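Local coordinates for protein HcgC (Methanococcus maripaludis S2, PDB 5O4N) that probably methylates a pyridinol precursor with S-adenosyl-L-methionine as methyl donor, during biosynthesis of the FeGP cofactor of [Fe]-hydrogenase, at residues D20-V25 with T179-I184; K137-K142 with S169-T174. All coordinates share one frame; numbering follows the deposited sequence.

Interaction 1. Residues D20-V25 with T179-I184. With 9KH (6-carboxy methyl-4-hydroxy-2-pyridinol), chain F.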
loop_
_atom_site.group_PDB
_atom_site.type_symbol
_atom_site.label_atom_id
_atom_site.label_comp_id
_atom_site.label_asym_id
_atom_site.label_seq_id
_atom_site.Cartn_x
_atom_site.Cartn_y
_atom_site.Cartn_z
ATOM N N ASP A 20 20.074 1.597 16.137
ATOM C CA ASP A 20 19.695 3.007 16.220
ATOM C C ASP A 20 18.160 3.164 16.260
ATOM O O ASP A 20 17.640 4.043 16.963
ATOM C CB ASP A 20 20.265 3.828 15.044
ATOM C CG ASP A 20 21.776 3.748 14.867
ATOM O OD1 ASP A 20 22.492 3.682 15.896
ATOM O OD2 ASP A 20 22.243 3.767 13.693
ATOM N N ILE A 21 17.434 2.293 15.512
ATOM C CA ILE A 21 15.976 2.341 15.488
ATOM C C ILE A 21 15.487 1.829 16.851
ATOM O O ILE A 21 14.600 2.439 17.456
ATOM C CB ILE A 21 15.367 1.574 14.275
ATOM C CG1 ILE A 21 15.999 2.078 12.949
ATOM C CG2 ILE A 21 13.842 1.768 14.242
ATOM C CD1 ILE A 21 15.668 1.351 11.711
ATOM N N VAL A 22 16.076 0.732 17.336
ATOM C CA VAL A 22 15.719 0.142 18.638
ATOM C C VAL A 22 15.929 1.198 19.738
ATOM O O VAL A 22 15.040 1.408 20.560
ATOM C CB VAL A 22 16.511 -1.159 18.949
ATOM C CG1 VAL A 22 16.276 -1.632 20.393
ATOM C CG2 VAL A 22 16.154 -2.280 17.978
ATOM N N SER A 23 17.096 1.851 19.742
ATOM C CA SER A 23 17.421 2.882 20.734
ATOM C C SER A 23 16.402 4.014 20.772
ATOM O O SER A 23 15.991 4.433 21.851
ATOM C CB SER A 23 18.804 3.459 20.481
ATOM O OG SER A 23 19.750 2.467 20.779
ATOM N N ASP A 24 16.010 4.501 19.587
ATOM C CA ASP A 24 15.034 5.590 19.477
ATOM C C ASP A 24 13.680 5.189 20.074
ATOM O O ASP A 24 13.082 5.967 20.823
ATOM C CB ASP A 24 14.829 6.000 18.012
ATOM C CG ASP A 24 14.861 7.469 17.809
ATOM O OD1 ASP A 24 13.766 8.060 17.655
ATOM O OD2 ASP A 24 15.950 8.051 17.907
ATOM N N VAL A 25 13.203 3.983 19.742
ATOM C CA VAL A 25 11.916 3.496 20.282
ATOM C C VAL A 25 11.979 3.322 21.810
ATOM O O VAL A 25 11.077 3.804 22.502
ATOM C CB VAL A 25 11.438 2.225 19.547
ATOM C CG1 VAL A 25 10.278 1.558 20.252
ATOM C CG2 VAL A 25 11.062 2.567 18.115
ATOM N N THR A 179 8.173 -5.088 17.093
ATOM C CA THR A 179 7.107 -4.889 16.083
ATOM C C THR A 179 7.284 -3.549 15.406
ATOM O O THR A 179 7.272 -3.455 14.180
ATOM C CB THR A 179 5.678 -4.963 16.680
ATOM O OG1 THR A 179 5.429 -6.256 17.201
ATOM C CG2 THR A 179 4.593 -4.661 15.655
ATOM N N LEU A 180 7.443 -2.523 16.208
ATOM C CA LEU A 180 7.626 -1.167 15.683
ATOM C C LEU A 180 8.866 -1.015 14.810
ATOM O O LEU A 180 8.775 -0.380 13.773
ATOM C CB LEU A 180 7.645 -0.182 16.806
ATOM C CG LEU A 180 6.383 -0.106 17.673
ATOM C CD1 LEU A 180 6.676 0.638 18.947
ATOM C CD2 LEU A 180 5.257 0.545 16.972
ATOM N N VAL A 181 10.013 -1.602 15.225
ATOM C CA VAL A 181 11.267 -1.553 14.480
ATOM C C VAL A 181 11.079 -2.190 13.119
ATOM O O VAL A 181 11.478 -1.614 12.113
ATOM C CB VAL A 181 12.456 -2.166 15.281
ATOM C CG1 VAL A 181 13.684 -2.379 14.395
ATOM C CG2 VAL A 181 12.814 -1.272 16.459
ATOM N N VAL A 182 10.476 -3.363 13.101
ATOM C CA VAL A 182 10.192 -4.113 11.875
ATOM C C VAL A 182 9.266 -3.295 10.970
ATOM O O VAL A 182 9.523 -3.166 9.783
ATOM C CB VAL A 182 9.567 -5.506 12.205
ATOM C CG1 VAL A 182 8.977 -6.174 10.964
ATOM C CG2 VAL A 182 10.582 -6.419 12.862
ATOM N N ASP A 183 8.199 -2.734 11.536
ATOM C CA ASP A 183 7.237 -1.931 10.745
ATOM C C ASP A 183 7.882 -0.673 10.150
ATOM O O ASP A 183 7.629 -0.368 8.984
ATOM C CB ASP A 183 5.988 -1.651 11.563
ATOM C CG ASP A 183 5.158 -2.943 11.758
ATOM O OD1 ASP A 183 5.441 -3.961 11.054
ATOM O OD2 ASP A 183 4.195 -2.917 12.563
ATOM N N ILE A 184 8.756 0.013 10.924
ATOM C CA ILE A 184 9.489 1.208 10.473
ATOM C C ILE A 184 10.330 0.835 9.251
ATOM O O ILE A 184 10.304 1.555 8.249
ATOM C CB ILE A 184 10.421 1.772 11.601
ATOM C CG1 ILE A 184 9.599 2.509 12.657
ATOM C CG2 ILE A 184 11.547 2.668 11.055
ATOM C CD1 ILE A 184 10.268 2.603 14.001
HETATM C C2 9KH F . 4.300 -8.793 23.524
HETATM C C3 9KH F . 4.625 -8.128 22.334
HETATM C C4 9KH F . 5.270 -8.872 21.338
HETATM C C6 9KH F . 5.246 -10.817 22.681
HETATM O O1 9KH F . 3.672 -8.141 24.538
HETATM N N5 9KH F . 5.571 -10.177 21.537
HETATM C C7 9KH F . 4.613 -10.135 23.705
HETATM O O8 9KH F . 5.571 -12.128 22.830
HETATM C C9 9KH F . 4.276 -6.655 22.162
HETATM C C10 9KH F . 5.690 -8.290 20.024
HETATM C C12 9KH F . 7.059 -7.644 20.216
HETATM O O13 9KH F . 7.864 -8.056 21.108
HETATM O O14 9KH F . 7.300 -6.707 19.438
#
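Helices 18-37 and 177-193 meet where Ile21 faces Val181, their CA atoms 6.2 Å apart; the short segments have axes 9.6 Å apart at closest approach, and their N-to-C directions diverge by 128°. No hydrogen bond crosses between them, and the interface rests on the methyl groups of branched aliphatic side chains. Ile21 contributes its short branch: with CG1 beside the backbone N (chi1 -53°), CG2 is thrown across the gap, where it reaches Ile184 CD1 at 3.7 Å and Val181 CG2 at 3.9 Å. The two isoleucine side chains run alongside one another with opposite headings. Val181 CG2 also meets Val22 CG2, at 3.8 Å, so this one methyl is shared by two successive residues of the other helix. This is packing within a Rossmann-like domain: helix 18-37 leads into strand 42-48 in the middle of the parallel part of the sheet, whereas helix 177-193 follows strand 159-167. Val25 divides its branches, CG1 crossing Leu180 CD1 at 3.9 Å while CG2 lies against the end of Ile184. Ile250 of helix 239-251 covers Ile21 and Ile184, and Val22 leans on Leu52, one of the S-adenosyl-L-homocysteine-binding residues. Near the start of helix 177-193, Thr179 turns to the pyridinol ligand instead. Its N donates a hydrogen bond to carboxylate O14 of 9KH, 3.0 Å long and bent to 142°, and its OG1, held beside that N, donates to the same O14 at 3.0 Å. This double grip near a helix N terminus would probably help to stabilise the negative charge.

Interaction 2. Residues K137-K142 with S169-T174. With 9KH (6-carboxy methyl-4-hydroxy-2-pyridinol), chain F; DMS (dimethyl sulfoxide), chain R.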
loop_
_atom_site.group_PDB
_atom_site.type_symbol
_atom_site.label_atom_id
_atom_site.label_comp_id
_atom_site.label_asym_id
_atom_site.label_seq_id
_atom_site.Cartn_x
_atom_site.Cartn_y
_atom_site.Cartn_z
ATOM N N LYS A 137 -1.204 -3.797 22.857
ATOM C CA LYS A 137 -2.023 -3.564 21.677
ATOM C C LYS A 137 -1.573 -2.355 20.884
ATOM O O LYS A 137 -1.214 -1.331 21.463
ATOM C CB LYS A 137 -3.498 -3.371 22.055
ATOM C CG LYS A 137 -4.136 -4.587 22.742
ATOM C CD LYS A 137 -5.662 -4.490 22.832
ATOM C CE LYS A 137 -6.205 -3.252 23.534
ATOM N NZ LYS A 137 -5.719 -3.111 24.943
ATOM N N GLY A 138 -1.597 -2.495 19.560
ATOM C CA GLY A 138 -1.257 -1.442 18.633
ATOM C C GLY A 138 -2.603 -1.065 18.039
ATOM O O GLY A 138 -3.555 -0.753 18.773
ATOM N N ASN A 139 -2.710 -1.121 16.730
ATOM C CA ASN A 139 -3.951 -0.793 16.064
ATOM C C ASN A 139 -4.899 -2.020 16.157
ATOM O O ASN A 139 -4.486 -3.116 16.567
ATOM C CB ASN A 139 -3.689 -0.227 14.684
ATOM C CG ASN A 139 -2.785 1.003 14.729
ATOM O OD1 ASN A 139 -1.799 1.051 14.031
ATOM N ND2 ASN A 139 -3.050 2.022 15.590
ATOM N N HIS A 140 -6.166 -1.835 15.823
ATOM C CA HIS A 140 -7.155 -2.905 15.960
ATOM C C HIS A 140 -6.969 -4.214 15.195
ATOM O O HIS A 140 -6.819 -4.264 13.976
ATOM C CB HIS A 140 -8.566 -2.431 15.681
ATOM C CG HIS A 140 -9.591 -3.359 16.275
ATOM N ND1 HIS A 140 -9.684 -3.547 17.639
ATOM C CD2 HIS A 140 -10.506 -4.137 15.665
ATOM C CE1 HIS A 140 -10.654 -4.422 17.814
ATOM N NE2 HIS A 140 -11.165 -4.812 16.652
ATOM N N ASP A 141 -7.021 -5.284 15.988
ATOM C CA ASP A 141 -6.924 -6.689 15.579
ATOM C C ASP A 141 -7.716 -7.505 16.624
ATOM O O ASP A 141 -7.396 -7.473 17.813
ATOM C CB ASP A 141 -5.457 -7.130 15.552
ATOM C CG ASP A 141 -5.258 -8.561 15.096
ATOM O OD1 ASP A 141 -5.316 -9.475 15.958
ATOM O OD2 ASP A 141 -5.031 -8.772 13.882
ATOM N N LYS A 142 -8.730 -8.224 16.192
ATOM C CA LYS A 142 -9.574 -9.040 17.080
ATOM C C LYS A 142 -8.813 -10.100 17.898
ATOM O O LYS A 142 -9.048 -10.209 19.097
ATOM C CB LYS A 142 -10.708 -9.697 16.285
ATOM C CG LYS A 142 -11.765 -8.704 15.815
ATOM C CD LYS A 142 -12.784 -9.404 14.912
ATOM C CE LYS A 142 -13.864 -8.509 14.353
ATOM N NZ LYS A 142 -13.567 -8.036 12.970
ATOM N N SER A 169 -0.280 7.903 11.755
ATOM C CA SER A 169 -0.707 7.665 10.376
ATOM C C SER A 169 -0.291 6.331 9.768
ATOM O O SER A 169 -0.451 6.168 8.567
ATOM C CB SER A 169 -0.248 8.808 9.468
ATOM O OG SER A 169 -0.708 10.039 10.004
ATOM N N LYS A 170 0.226 5.368 10.568
ATOM C CA LYS A 170 0.644 4.065 10.047
ATOM C C LYS A 170 0.071 2.954 10.908
ATOM O O LYS A 170 -0.178 3.137 12.107
ATOM C CB LYS A 170 2.176 3.983 10.004
ATOM C CG LYS A 170 2.863 4.972 9.064
ATOM C CD LYS A 170 2.565 4.648 7.622
ATOM C CE LYS A 170 3.460 5.359 6.645
ATOM N NZ LYS A 170 3.219 4.911 5.244
ATOM N N PHE A 171 -0.149 1.810 10.301
ATOM C CA PHE A 171 -0.700 0.663 11.005
ATOM C C PHE A 171 0.397 -0.251 11.587
ATOM O O PHE A 171 1.359 -0.582 10.891
ATOM C CB PHE A 171 -1.640 -0.142 10.070
ATOM C CG PHE A 171 -2.431 -1.190 10.806
ATOM C CD1 PHE A 171 -1.883 -2.442 11.062
ATOM C CD2 PHE A 171 -3.706 -0.915 11.282
ATOM C CE1 PHE A 171 -2.596 -3.399 11.773
ATOM C CE2 PHE A 171 -4.427 -1.883 11.988
ATOM C CZ PHE A 171 -3.860 -3.114 12.243
ATOM N N SER A 172 0.240 -0.662 12.856
ATOM C CA SER A 172 1.144 -1.589 13.574
ATOM C C SER A 172 0.256 -2.437 14.448
ATOM O O SER A 172 -0.641 -1.910 15.100
ATOM C CB SER A 172 2.198 -0.877 14.416
ATOM O OG SER A 172 3.224 -0.373 13.587
ATOM N N LYS A 173 0.500 -3.725 14.475
ATOM C CA LYS A 173 -0.306 -4.666 15.260
ATOM C C LYS A 173 -0.086 -4.601 16.744
ATOM O O LYS A 173 -0.982 -4.949 17.478
ATOM C CB LYS A 173 -0.066 -6.087 14.757
ATOM C CG LYS A 173 -0.654 -6.328 13.390
ATOM C CD LYS A 173 -2.184 -6.558 13.514
ATOM C CE LYS A 173 -2.810 -7.120 12.287
ATOM N NZ LYS A 173 -2.642 -8.583 12.237
ATOM N N THR A 174 1.105 -4.162 17.200
ATOM C CA THR A 174 1.426 -4.067 18.606
ATOM C C THR A 174 2.276 -2.837 18.849
ATOM O O THR A 174 2.747 -2.186 17.922
ATOM C CB THR A 174 2.165 -5.346 19.153
ATOM O OG1 THR A 174 3.589 -5.220 18.993
ATOM C CG2 THR A 174 1.648 -6.678 18.573
HETATM C C2 9KH F . 4.300 -8.793 23.524
HETATM C C3 9KH F . 4.625 -8.128 22.334
HETATM C C4 9KH F . 5.270 -8.872 21.338
HETATM C C6 9KH F . 5.246 -10.817 22.681
HETATM O O1 9KH F . 3.672 -8.141 24.538
HETATM N N5 9KH F . 5.571 -10.177 21.537
HETATM C C7 9KH F . 4.613 -10.135 23.705
HETATM O O8 9KH F . 5.571 -12.128 22.830
HETATM C C9 9KH F . 4.276 -6.655 22.162
HETATM C C10 9KH F . 5.690 -8.290 20.024
HETATM C C12 9KH F . 7.059 -7.644 20.216
HETATM O O13 9KH F . 7.864 -8.056 21.108
HETATM O O14 9KH F . 7.300 -6.707 19.438
HETATM S S DMS R . -5.910 2.170 18.623
HETATM O O DMS R . -5.752 2.643 17.285
HETATM C C1 DMS R . -6.858 3.347 19.500
HETATM C C2 DMS R . -7.027 0.802 18.467
HETATM O O HOH W 1 -3.453 -4.782 18.426
HETATM O O HOH W 2 -1.478 3.924 14.399
#
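Asp141 and Lys173 form a salt bridge, OD2 to NZ at 2.9 Å, the ammonium coming from above the carboxylate plane; bends at chi2 (-79°) and chi4 curl the lysine chain back to this carboxylate, and backbone carbonyls of the second subunit, including that of Leu195, also receive NZ. Asn139 and Ser172 are joined twice. Asn139 N donates almost straight to Ser172 O (2.7 Å, 174°), and Ser172 N returns a bond to Asn139 OD1 at 2.9 Å. A longer bond runs from Gly138 N to Lys173 O, 3.3 Å, beside the single beta bridge of Lys137 with Thr174. Both segments are loops following neighbouring parallel strands, 130-134 and 159-167, of the Rossmann-like sheet, and Asp141 is the N-cap of helix 142-147, its OD1 accepting from Ile144 N. Asn139 ND2 donates to a dimethyl sulfoxide, probably from the crystallisation liquor, and to a water that links it to Lys170 O. With an alanine in place of Asn139, the amide of Ser172 would probably lose its acceptor and the water one of its anchors. The Phe171 ring lies obliquely against Asn139 CB and turns its edge to His140 O, 3.6 Å from CZ. Thr174 OG1, hydrogen-bonded to Thr179, lies 3.5 Å from 9KH C9.

How the interactions relate
From the N terminus, the chain enters helix 18-37, runs through all six parallel strands and returns at helix 177-193, where interaction 1 closes a loop of some 150 residues. Interaction 2 closes a much shorter one within it, joining the loop after strand 130-134 to the loop after strand 159-167. Residues 169-174 lie only a few positions before 179-184, so the two contacts share a junction: Thr174 OG1 and Thr179 OG1 probably hydrogen-bond at 2.8 Å, as do Ser172 OG and Asp183 OD2 at 2.9 Å. Together they tie helices 18-37 and 177-193 to those two loops beside 9KH, which both contacts touch, and both also reach the second subunit.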